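Local coordinates for solute-binding periplasmic protein of iron/siderophore ABC transporter (Yersinia pestis, PDB 6B2Y), which probably binds a chelated form of iron in the periplasm and hands it to an ABC transporter for import into the cell, at residues 92-97 with 294-299; 101-106 with 372-377; 218-223 with 231-236; 274-279 with 316-321. All blocks are in the same frame, centred on the assembly; numbering follows the deposited sequence.

Contact 1. Residues 92-97 with 294-299; sequences DPQTYA and GAQVTP
Gln94, in the first turn of helix 93-102, reaches into the beta turn 294-297, where its OE1 accepts from Gln296 N at 2.9 Å. The bond is fairly straight, 159° at the hydrogen, with the donor in the carbonyl plane on a lone pair. With chi2 at 176°, CD is carried straight out from the helix into the turn. Three more groups close around the oxygen: Ala295 N, near but badly angled for a bond, the carbonyl carbon of Gly294, and Val297 CG2, 3.3 Å from Gln94 OE1. Glycine suits position 294, whose phi of 143° is scarcely open to other residues. Farther out, the Gln296 side chain crosses that of Gln94. Gln296 OE1 lies 3.6 Å from Gln94 CG. Gln296 NE2 ends 3.4 Å from Ala97 CB.

Gln94 NE2 donates to Leu293 O, just before the turn. Ala295 N is satisfied by a water that in turn donates to Asp92 OD1 at 2.7 Å. Asp92 is the N-cap of the helix: OD1 takes a weak bond from Thr95 N, and OD2 is met from above the carboxylate plane by Thr95 OG1 at 2.7 Å, with Tyr67 OH as a further partner. Helix 93-102 comes after strand 81-85 of the N-terminal sheet and the turn after strand 275-280 of the C-terminal one, so the contact bridges the two halves of the chain. A buried glutamine, offering acceptor and donor on one amide, thus stands in for a peptide group, joining helix start and turn through directional, uncharged bonds.

Contact 2. Residues 101-106 with 372-377; sequences AKFPQI and LAVEPS
Phe103 and Lys102, at the C-terminal end of helix 93-102, meet Ala373 and Val374 in the loop that leaves helix 360-371, so the contact joins two helix ends of this alpha/beta periplasmic binding protein. The compact part is apolar. Ala373 CB sits at the edge of the Phe103 ring, near its plane, 3.9 Å from CZ; Val374 CG1 approaches the same edge at CE2, more loosely at 4.4 Å. Both residues offer methyl groups to edge carbons, an apolar match that compact side chains can make at close range. A chi1 of -60° sets Phe103 CG beside the backbone N, anti to the carbonyl carbon, and Pro77 and Leu78 pack against the ring as well. Val374 also packs on Tyr368 of helix 360-371.

On the solvent side the partner is the long, exposed Lys102. Its aliphatic portion passes Val374 CG1, 4.3 Å from CD, and then brings CE to 3.2 Å from Ala373 O. A lysine can cover a loop backbone with methylenes while keeping its charge near water, and the methylene next to the ammonium is probably polarised enough to favour the carbonyl. At chi4 of -40° the chain bends, which leaves Lys102 NZ 3.7 Å from Ala373 O.

Contact 3. Residues 218-223 with 231-236; sequences VFIELR and CGTAGK
Thr233 packs against Phe219 and Ile220 where strand 232-234, of a two-stranded antiparallel sheet, crosses strand 218-221 of the mixed sheet in the C-terminal half of the chain at 128°. Thr233 CB lies 3.2 Å from Ile220 O. From it OG1, anti to the backbone N (chi1 -170°), donates to Ile220 O at 2.6 Å, in the carbonyl plane, and takes a hydrogen from a water that also accepts from Ile220 N. The hydroxyl therefore does the work of a strand N-H. Thr233 OG1 also lies 3.5 Å from Phe219 CE1, obliquely to the ring, and 3.6 Å from Ile220 CG2. Thr233 CG2, in the crowded position between N and carbonyl carbon, makes a looser touch, 4.1 Å from Phe219 CE1.

One backbone bond crosses as well: Leu222 N to Gly232 O, 2.9 Å, with the donor well above the carbonyl plane. A second water links Leu222 O with Gly232 N. Cys231, tied to Cys230 in a vicinal disulfide, sets its CB at the edge of the Phe219 ring, near CZ. Glu221 extends past Cys231 to Tyr276 and Arg312. Leu222 CD1 covers the far end, 3.9 Å from Ala234 N, a buried amide without a partner in the model.

Contact 4. Residues 274-279 with 316-321; sequences DIYIAS and NTLSAV
Leu318 is the first residue of 316-321 to touch strand 275-280: its CD1 comes within 4.2 Å of Tyr276 CD1, and the two side chains cross at about a right angle. Leu318 also holds the N-cap position of helix 319-322. It lacks a capping side chain, but its carbonyl O accepts from Val321 N at 3.0 Å, and its branched side chain is turned toward the strand. Ser319, next along, is exposed and makes no contact with the strand, as suits a small polar residue in the first turn of a surface helix; its carbonyl is taken up by Thr323 OG1.

Ala320 brings the helix closest. Ala320 CA lies 5.3 Å from Ile275 CA. Ala320 CB rests over the backbone of the strand, 3.5 Å from Asp274 O and 3.8 Å from Tyr276 N, with Tyr276 CB at 4.0 Å. A single methyl suits so near an approach of two backbones. Val321 lies alongside and packs on Leu310 and Ser326.

On the strand, the ring of Tyr276 is further packed by Ile309 and Leu310 of helix 299-310. The hydroxyl at its tip bonds Glu221, which gives the buried phenol a polar partner. Ile275 points away from the helix, to Phe350 of helix 340-350. Helices thus cover both faces of the strand, and the chain passes from strand 275-280 through helices 299-310 and 319-322 to the parallel neighbour 326-330, the beta-alpha-beta crossover of a layered alpha/beta domain.

In the fold
Contacts 3 and 4 meet in the C-terminal mixed sheet, where strands 217-221 and 275-280 are neighbours; the bond from Tyr276 OH to Glu221 OE2 joins them. Contacts 1 and 2 lie at the two ends of helix 93-102, their centres 12 Å apart, and touch through Ser377 OG and Ala295 O. Contact 1 is buried yet polar, held by amide, carboxylate and water. Contact 2, only partly buried, relies on a ring edge and a lysine chain near solvent. Contact 3 mixes backbone and hydroxyl bonds with apolar cover, whereas contact 4, also buried, is purely van der Waals. Contacts 2 and 3 sit on opposite sides of the chain's centre.

Contact 1. Residues 92-97 with 294-299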
# COMPACT_ATOMS: atom_id res chain seq x y z
N ASP A 92 3.56 1.93 10.58
CA ASP A 92 3.78 0.50 10.35
C ASP A 92 4.82 -0.04 11.33
O ASP A 92 5.84 -0.60 10.93
CB ASP A 92 4.23 0.24 8.91
CG ASP A 92 4.11 -1.22 8.52
OD1 ASP A 92 3.68 -2.02 9.38
OD2 ASP A 92 4.41 -1.57 7.35
N PRO A 93 4.55 0.06 12.64
CA PRO A 93 5.51 -0.47 13.63
C PRO A 93 5.80 -1.95 13.50
O PRO A 93 6.90 -2.40 13.87
CB PRO A 93 4.82 -0.17 14.97
CG PRO A 93 3.36 -0.04 14.63
CD PRO A 93 3.36 0.63 13.29
N GLN A 94 4.84 -2.75 13.01
CA GLN A 94 5.08 -4.18 12.90
C GLN A 94 6.17 -4.49 11.88
O GLN A 94 7.10 -5.25 12.16
CB GLN A 94 3.79 -4.91 12.55
CG GLN A 94 2.69 -4.71 13.57
CD GLN A 94 1.42 -5.36 13.13
OE1 GLN A 94 1.42 -6.54 12.77
NE2 GLN A 94 0.34 -4.60 13.09
N THR A 95 6.06 -3.93 10.67
CA THR A 95 7.11 -4.14 9.69
C THR A 95 8.44 -3.60 10.19
O THR A 95 9.48 -4.24 10.02
CB THR A 95 6.74 -3.49 8.35
OG1 THR A 95 5.49 -4.01 7.91
CG2 THR A 95 7.80 -3.78 7.30
N TYR A 96 8.41 -2.42 10.83
CA TYR A 96 9.64 -1.86 11.39
C TYR A 96 10.29 -2.84 12.36
O TYR A 96 11.52 -3.02 12.35
CB TYR A 96 9.32 -0.54 12.08
CG TYR A 96 10.52 0.22 12.62
CD1 TYR A 96 11.10 -0.14 13.84
CD2 TYR A 96 11.07 1.29 11.93
CE1 TYR A 96 12.18 0.54 14.34
CE2 TYR A 96 12.16 1.98 12.43
CZ TYR A 96 12.71 1.59 13.64
OH TYR A 96 13.80 2.24 14.17
N ALA A 97 9.47 -3.51 13.19
CA ALA A 97 9.98 -4.47 14.17
C ALA A 97 10.71 -5.63 13.50
O ALA A 97 11.77 -6.07 13.97
CB ALA A 97 8.83 -4.99 15.03
N GLY A 294 -1.00 -7.19 9.86
CA GLY A 294 0.38 -6.80 9.66
C GLY A 294 1.36 -7.91 10.02
O GLY A 294 0.99 -9.05 10.28
N ALA A 295 2.65 -7.55 10.05
CA ALA A 295 3.73 -8.54 10.08
C ALA A 295 3.78 -9.31 11.38
O ALA A 295 4.46 -10.34 11.44
CB ALA A 295 5.08 -7.87 9.82
N GLN A 296 3.08 -8.85 12.42
CA GLN A 296 3.10 -9.51 13.72
C GLN A 296 1.71 -9.99 14.13
O GLN A 296 1.50 -10.37 15.29
CB GLN A 296 3.67 -8.58 14.79
CG GLN A 296 5.12 -8.15 14.52
CD GLN A 296 5.64 -7.16 15.55
OE1 GLN A 296 5.00 -6.16 15.86
NE2 GLN A 296 6.81 -7.46 16.11
N VAL A 297 0.76 -9.99 13.20
CA VAL A 297 -0.62 -10.37 13.50
C VAL A 297 -0.82 -11.83 13.09
O VAL A 297 -0.41 -12.24 12.00
CB VAL A 297 -1.61 -9.45 12.78
CG1 VAL A 297 -3.03 -9.96 12.95
CG2 VAL A 297 -1.48 -8.04 13.34
N THR A 298 -1.44 -12.61 13.98
CA THR A 298 -1.79 -14.00 13.72
C THR A 298 -3.17 -14.09 13.08
O THR A 298 -3.99 -13.18 13.24
CB THR A 298 -1.78 -14.81 15.02
OG1 THR A 298 -2.88 -14.39 15.84
CG2 THR A 298 -0.49 -14.59 15.77
N PRO A 299 -3.46 -15.18 12.37
CA PRO A 299 -4.82 -15.36 11.84
C PRO A 299 -5.90 -15.14 12.88
O PRO A 299 -6.88 -14.43 12.61
CB PRO A 299 -4.80 -16.81 11.32
CG PRO A 299 -3.38 -17.02 10.90
CD PRO A 299 -2.55 -16.25 11.91
O HOH W 1 2.93 -4.61 9.22

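Contact 2. Residues 101-106 with 372-377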
# COMPACT_ATOMS: atom_id res chain seq x y z
N ALA A 101 14.78 -6.44 14.00
CA ALA A 101 15.32 -7.70 14.51
C ALA A 101 16.52 -8.16 13.70
O ALA A 101 17.51 -8.65 14.25
CB ALA A 101 14.23 -8.76 14.52
N LYS A 102 16.46 -7.99 12.38
CA LYS A 102 17.53 -8.40 11.49
C LYS A 102 18.56 -7.31 11.25
O LYS A 102 19.73 -7.62 10.98
CB LYS A 102 16.93 -8.84 10.15
CG LYS A 102 17.88 -9.61 9.25
CD LYS A 102 17.08 -10.48 8.30
CE LYS A 102 17.98 -11.46 7.58
NZ LYS A 102 19.25 -10.80 7.21
N PHE A 103 18.17 -6.04 11.35
CA PHE A 103 19.04 -4.91 11.03
C PHE A 103 18.95 -3.90 12.16
O PHE A 103 18.17 -2.93 12.09
CB PHE A 103 18.64 -4.27 9.69
CG PHE A 103 18.71 -5.21 8.53
CD1 PHE A 103 19.89 -5.34 7.81
CD2 PHE A 103 17.61 -5.96 8.15
CE1 PHE A 103 19.97 -6.21 6.73
CE2 PHE A 103 17.67 -6.83 7.07
CZ PHE A 103 18.86 -6.96 6.36
N PRO A 104 19.74 -4.08 13.22
CA PRO A 104 19.61 -3.18 14.38
C PRO A 104 19.95 -1.74 14.09
O PRO A 104 19.47 -0.85 14.79
CB PRO A 104 20.60 -3.79 15.40
CG PRO A 104 20.81 -5.20 14.95
CD PRO A 104 20.70 -5.17 13.45
N GLN A 105 20.76 -1.47 13.06
CA GLN A 105 21.12 -0.11 12.68
C GLN A 105 19.94 0.70 12.17
O GLN A 105 20.11 1.89 11.89
CB GLN A 105 22.22 -0.16 11.61
CG GLN A 105 21.77 -0.73 10.27
CD GLN A 105 21.98 -2.23 10.15
OE1 GLN A 105 21.80 -2.98 11.10
NE2 GLN A 105 22.37 -2.68 8.95
N ILE A 106 18.76 0.09 12.05
CA ILE A 106 17.57 0.83 11.64
C ILE A 106 17.29 1.99 12.59
O ILE A 106 16.80 3.04 12.16
CB ILE A 106 16.35 -0.11 11.52
CG1 ILE A 106 15.22 0.56 10.74
CG2 ILE A 106 15.89 -0.61 12.90
CD1 ILE A 106 14.03 -0.31 10.52
N LEU A 372 13.41 -9.47 -1.23
CA LEU A 372 13.56 -8.88 0.09
C LEU A 372 14.60 -9.63 0.92
O LEU A 372 15.05 -10.73 0.57
CB LEU A 372 12.21 -8.83 0.80
CG LEU A 372 11.14 -8.03 0.05
CD1 LEU A 372 9.87 -8.04 0.89
CD2 LEU A 372 11.61 -6.60 -0.21
N ALA A 373 14.96 -9.03 2.06
CA ALA A 373 15.96 -9.56 2.98
C ALA A 373 15.37 -10.06 4.29
O ALA A 373 16.12 -10.45 5.19
CB ALA A 373 17.02 -8.50 3.27
N VAL A 374 14.04 -10.04 4.43
CA VAL A 374 13.36 -10.54 5.61
C VAL A 374 12.43 -11.67 5.20
O VAL A 374 12.05 -11.81 4.03
CB VAL A 374 12.58 -9.44 6.36
CG1 VAL A 374 13.52 -8.43 6.96
CG2 VAL A 374 11.60 -8.73 5.43
N GLU A 375 12.07 -12.49 6.18
CA GLU A 375 11.10 -13.55 5.95
C GLU A 375 9.68 -13.00 6.03
O GLU A 375 9.40 -12.11 6.84
CB GLU A 375 11.26 -14.67 6.97
CG GLU A 375 11.41 -16.05 6.35
CD GLU A 375 12.52 -16.08 5.32
OE1 GLU A 375 12.25 -16.47 4.17
OE2 GLU A 375 13.66 -15.72 5.67
N PRO A 376 8.76 -13.52 5.22
CA PRO A 376 7.35 -13.17 5.40
C PRO A 376 6.86 -13.64 6.76
O PRO A 376 7.29 -14.66 7.30
CB PRO A 376 6.65 -13.92 4.26
CG PRO A 376 7.60 -14.96 3.80
CD PRO A 376 8.98 -14.42 4.08
N SER A 377 5.95 -12.86 7.33
CA SER A 377 5.35 -13.21 8.61
C SER A 377 4.04 -12.47 8.73
O SER A 377 3.79 -11.50 8.00
CB SER A 377 6.28 -12.86 9.78
OG SER A 377 6.60 -11.48 9.76

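Contact 3. Residues 218-223 with 231-236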
# COMPACT_ATOMS: atom_id res chain seq x y z
N VAL A 218 -19.22 -4.05 -4.81
CA VAL A 218 -18.20 -4.08 -3.76
C VAL A 218 -18.14 -2.72 -3.11
O VAL A 218 -18.08 -1.69 -3.80
CB VAL A 218 -16.81 -4.45 -4.31
CG1 VAL A 218 -15.77 -4.48 -3.15
CG2 VAL A 218 -16.83 -5.78 -5.06
N PHE A 219 -18.09 -2.70 -1.78
CA PHE A 219 -17.75 -1.49 -1.04
C PHE A 219 -16.52 -1.77 -0.19
O PHE A 219 -16.50 -2.75 0.56
CB PHE A 219 -18.89 -1.01 -0.14
CG PHE A 219 -18.55 0.24 0.62
CD1 PHE A 219 -18.42 1.45 -0.05
CD2 PHE A 219 -18.29 0.20 1.99
CE1 PHE A 219 -18.08 2.61 0.64
CE2 PHE A 219 -17.95 1.36 2.67
CZ PHE A 219 -17.85 2.56 1.99
N ILE A 220 -15.50 -0.91 -0.32
CA ILE A 220 -14.32 -1.00 0.54
C ILE A 220 -14.32 0.18 1.52
O ILE A 220 -14.35 1.34 1.11
CB ILE A 220 -13.01 -1.04 -0.27
CG1 ILE A 220 -11.82 -1.24 0.69
CG2 ILE A 220 -12.81 0.21 -1.10
CD1 ILE A 220 -10.82 -2.25 0.22
N GLU A 221 -14.31 -0.13 2.81
CA GLU A 221 -14.21 0.89 3.84
C GLU A 221 -12.75 0.96 4.27
O GLU A 221 -12.25 0.08 4.96
CB GLU A 221 -15.12 0.56 5.03
CG GLU A 221 -15.24 1.73 5.97
CD GLU A 221 -16.00 1.40 7.23
OE1 GLU A 221 -16.00 2.24 8.14
OE2 GLU A 221 -16.60 0.30 7.29
N LEU A 222 -12.06 2.01 3.82
CA LEU A 222 -10.65 2.18 4.17
C LEU A 222 -10.51 2.64 5.63
O LEU A 222 -11.22 3.53 6.09
CB LEU A 222 -9.99 3.19 3.24
CG LEU A 222 -9.98 2.75 1.78
CD1 LEU A 222 -9.52 3.91 0.87
CD2 LEU A 222 -9.06 1.54 1.60
N ARG A 223 -9.54 2.05 6.32
CA ARG A 223 -9.31 2.34 7.74
C ARG A 223 -10.61 2.24 8.53
O ARG A 223 -10.94 3.12 9.33
CB ARG A 223 -8.63 3.69 7.93
CG ARG A 223 -7.41 3.86 7.04
CD ARG A 223 -6.84 5.27 7.11
NE ARG A 223 -7.83 6.27 6.75
CZ ARG A 223 -8.22 7.25 7.56
NH1 ARG A 223 -9.13 8.13 7.16
NH2 ARG A 223 -7.70 7.34 8.78
N CYS A 231 -16.77 5.70 6.80
CA CYS A 231 -16.81 5.23 5.43
C CYS A 231 -15.96 6.11 4.53
O CYS A 231 -16.45 6.66 3.53
CB CYS A 231 -18.26 5.13 4.94
SG CYS A 231 -19.50 4.41 6.12
N GLY A 232 -14.70 6.26 4.89
CA GLY A 232 -13.70 6.54 3.88
C GLY A 232 -13.63 5.39 2.90
O GLY A 232 -13.86 4.24 3.26
N THR A 233 -13.35 5.71 1.64
CA THR A 233 -13.38 4.68 0.61
C THR A 233 -12.52 5.16 -0.56
O THR A 233 -11.90 6.23 -0.51
CB THR A 233 -14.82 4.37 0.18
OG1 THR A 233 -14.83 3.21 -0.65
CG2 THR A 233 -15.45 5.55 -0.56
N ALA A 234 -12.47 4.34 -1.60
CA ALA A 234 -11.78 4.63 -2.85
C ALA A 234 -12.78 4.76 -3.98
O ALA A 234 -13.72 3.95 -4.09
CB ALA A 234 -10.77 3.52 -3.19
N GLY A 235 -12.58 5.77 -4.82
CA GLY A 235 -13.45 5.97 -5.98
C GLY A 235 -12.76 5.63 -7.29
O GLY A 235 -12.54 4.46 -7.60
N LYS A 236 -12.42 6.66 -8.07
CA LYS A 236 -11.77 6.45 -9.37
C LYS A 236 -10.25 6.39 -9.21
O LYS A 236 -9.50 7.28 -9.63
CB LYS A 236 -12.16 7.55 -10.35
CG LYS A 236 -13.66 7.76 -10.49
CD LYS A 236 -13.93 9.22 -10.86
CE LYS A 236 -15.20 9.35 -11.68
NZ LYS A 236 -16.37 9.15 -10.81
O HOH W 2 -16.16 1.13 -2.24
O HOH W 3 -12.92 5.18 7.26

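Contact 4. Residues 274-279 with 316-321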
# COMPACT_ATOMS: atom_id res chain seq x y z
N ASP A 274 -22.86 -6.35 -2.69
CA ASP A 274 -22.75 -7.80 -2.58
C ASP A 274 -21.63 -8.20 -1.63
O ASP A 274 -21.76 -9.19 -0.89
CB ASP A 274 -22.50 -8.42 -3.95
CG ASP A 274 -23.66 -8.22 -4.90
OD1 ASP A 274 -24.82 -8.16 -4.43
OD2 ASP A 274 -23.41 -8.13 -6.12
N ILE A 275 -20.53 -7.45 -1.63
CA ILE A 275 -19.30 -7.80 -0.92
C ILE A 275 -18.84 -6.58 -0.13
O ILE A 275 -18.89 -5.45 -0.62
CB ILE A 275 -18.21 -8.27 -1.90
CG1 ILE A 275 -18.61 -9.61 -2.53
CG2 ILE A 275 -16.85 -8.37 -1.23
CD1 ILE A 275 -17.69 -10.07 -3.62
N TYR A 276 -18.38 -6.81 1.11
CA TYR A 276 -17.88 -5.76 1.99
C TYR A 276 -16.42 -6.05 2.32
O TYR A 276 -16.08 -7.18 2.69
CB TYR A 276 -18.70 -5.65 3.28
CG TYR A 276 -18.05 -4.76 4.32
CD1 TYR A 276 -18.27 -3.39 4.32
CD2 TYR A 276 -17.21 -5.29 5.29
CE1 TYR A 276 -17.67 -2.57 5.26
CE2 TYR A 276 -16.60 -4.46 6.23
CZ TYR A 276 -16.84 -3.11 6.22
OH TYR A 276 -16.25 -2.29 7.14
N ILE A 277 -15.57 -5.03 2.19
CA ILE A 277 -14.15 -5.13 2.51
C ILE A 277 -13.80 -4.00 3.47
O ILE A 277 -14.17 -2.85 3.23
CB ILE A 277 -13.25 -5.03 1.26
CG1 ILE A 277 -13.69 -6.02 0.19
CG2 ILE A 277 -11.79 -5.30 1.63
CD1 ILE A 277 -12.79 -6.00 -1.05
N ALA A 278 -13.08 -4.33 4.54
CA ALA A 278 -12.51 -3.34 5.44
C ALA A 278 -10.99 -3.35 5.32
O ALA A 278 -10.38 -4.42 5.21
CB ALA A 278 -12.91 -3.64 6.90
N SER A 279 -10.37 -2.18 5.34
CA SER A 279 -8.91 -2.11 5.40
C SER A 279 -8.48 -1.64 6.78
O SER A 279 -9.19 -0.88 7.45
CB SER A 279 -8.30 -1.17 4.34
OG SER A 279 -8.27 0.18 4.78
N ASN A 316 -23.65 -3.45 10.49
CA ASN A 316 -24.11 -4.79 10.81
C ASN A 316 -25.51 -5.10 10.26
O ASN A 316 -26.01 -6.20 10.48
CB ASN A 316 -24.08 -5.04 12.33
CG ASN A 316 -24.98 -4.09 13.12
OD1 ASN A 316 -25.82 -3.39 12.56
ND2 ASN A 316 -24.80 -4.08 14.44
N THR A 317 -26.13 -4.17 9.53
CA THR A 317 -27.37 -4.43 8.82
C THR A 317 -27.16 -4.79 7.35
O THR A 317 -28.12 -5.13 6.66
CB THR A 317 -28.32 -3.22 8.92
OG1 THR A 317 -27.85 -2.17 8.07
CG2 THR A 317 -28.41 -2.72 10.37
N LEU A 318 -25.91 -4.73 6.86
CA LEU A 318 -25.61 -5.09 5.48
C LEU A 318 -25.77 -6.58 5.26
O LEU A 318 -25.27 -7.39 6.05
CB LEU A 318 -24.17 -4.67 5.13
CG LEU A 318 -23.85 -3.18 4.98
CD1 LEU A 318 -22.34 -2.92 5.10
CD2 LEU A 318 -24.38 -2.66 3.65
N SER A 319 -26.46 -6.96 4.18
CA SER A 319 -26.52 -8.36 3.81
C SER A 319 -25.13 -8.94 3.58
O SER A 319 -24.90 -10.12 3.86
CB SER A 319 -27.39 -8.55 2.57
OG SER A 319 -28.70 -8.10 2.79
N ALA A 320 -24.20 -8.14 3.06
CA ALA A 320 -22.84 -8.65 2.87
C ALA A 320 -22.21 -9.05 4.19
O ALA A 320 -21.43 -10.01 4.24
CB ALA A 320 -21.97 -7.59 2.18
N VAL A 321 -22.56 -8.35 5.27
CA VAL A 321 -21.98 -8.64 6.58
C VAL A 321 -22.55 -9.93 7.15
O VAL A 321 -21.84 -10.72 7.79
CB VAL A 321 -22.21 -7.44 7.51
CG1 VAL A 321 -22.08 -7.85 8.98
CG2 VAL A 321 -21.24 -6.31 7.17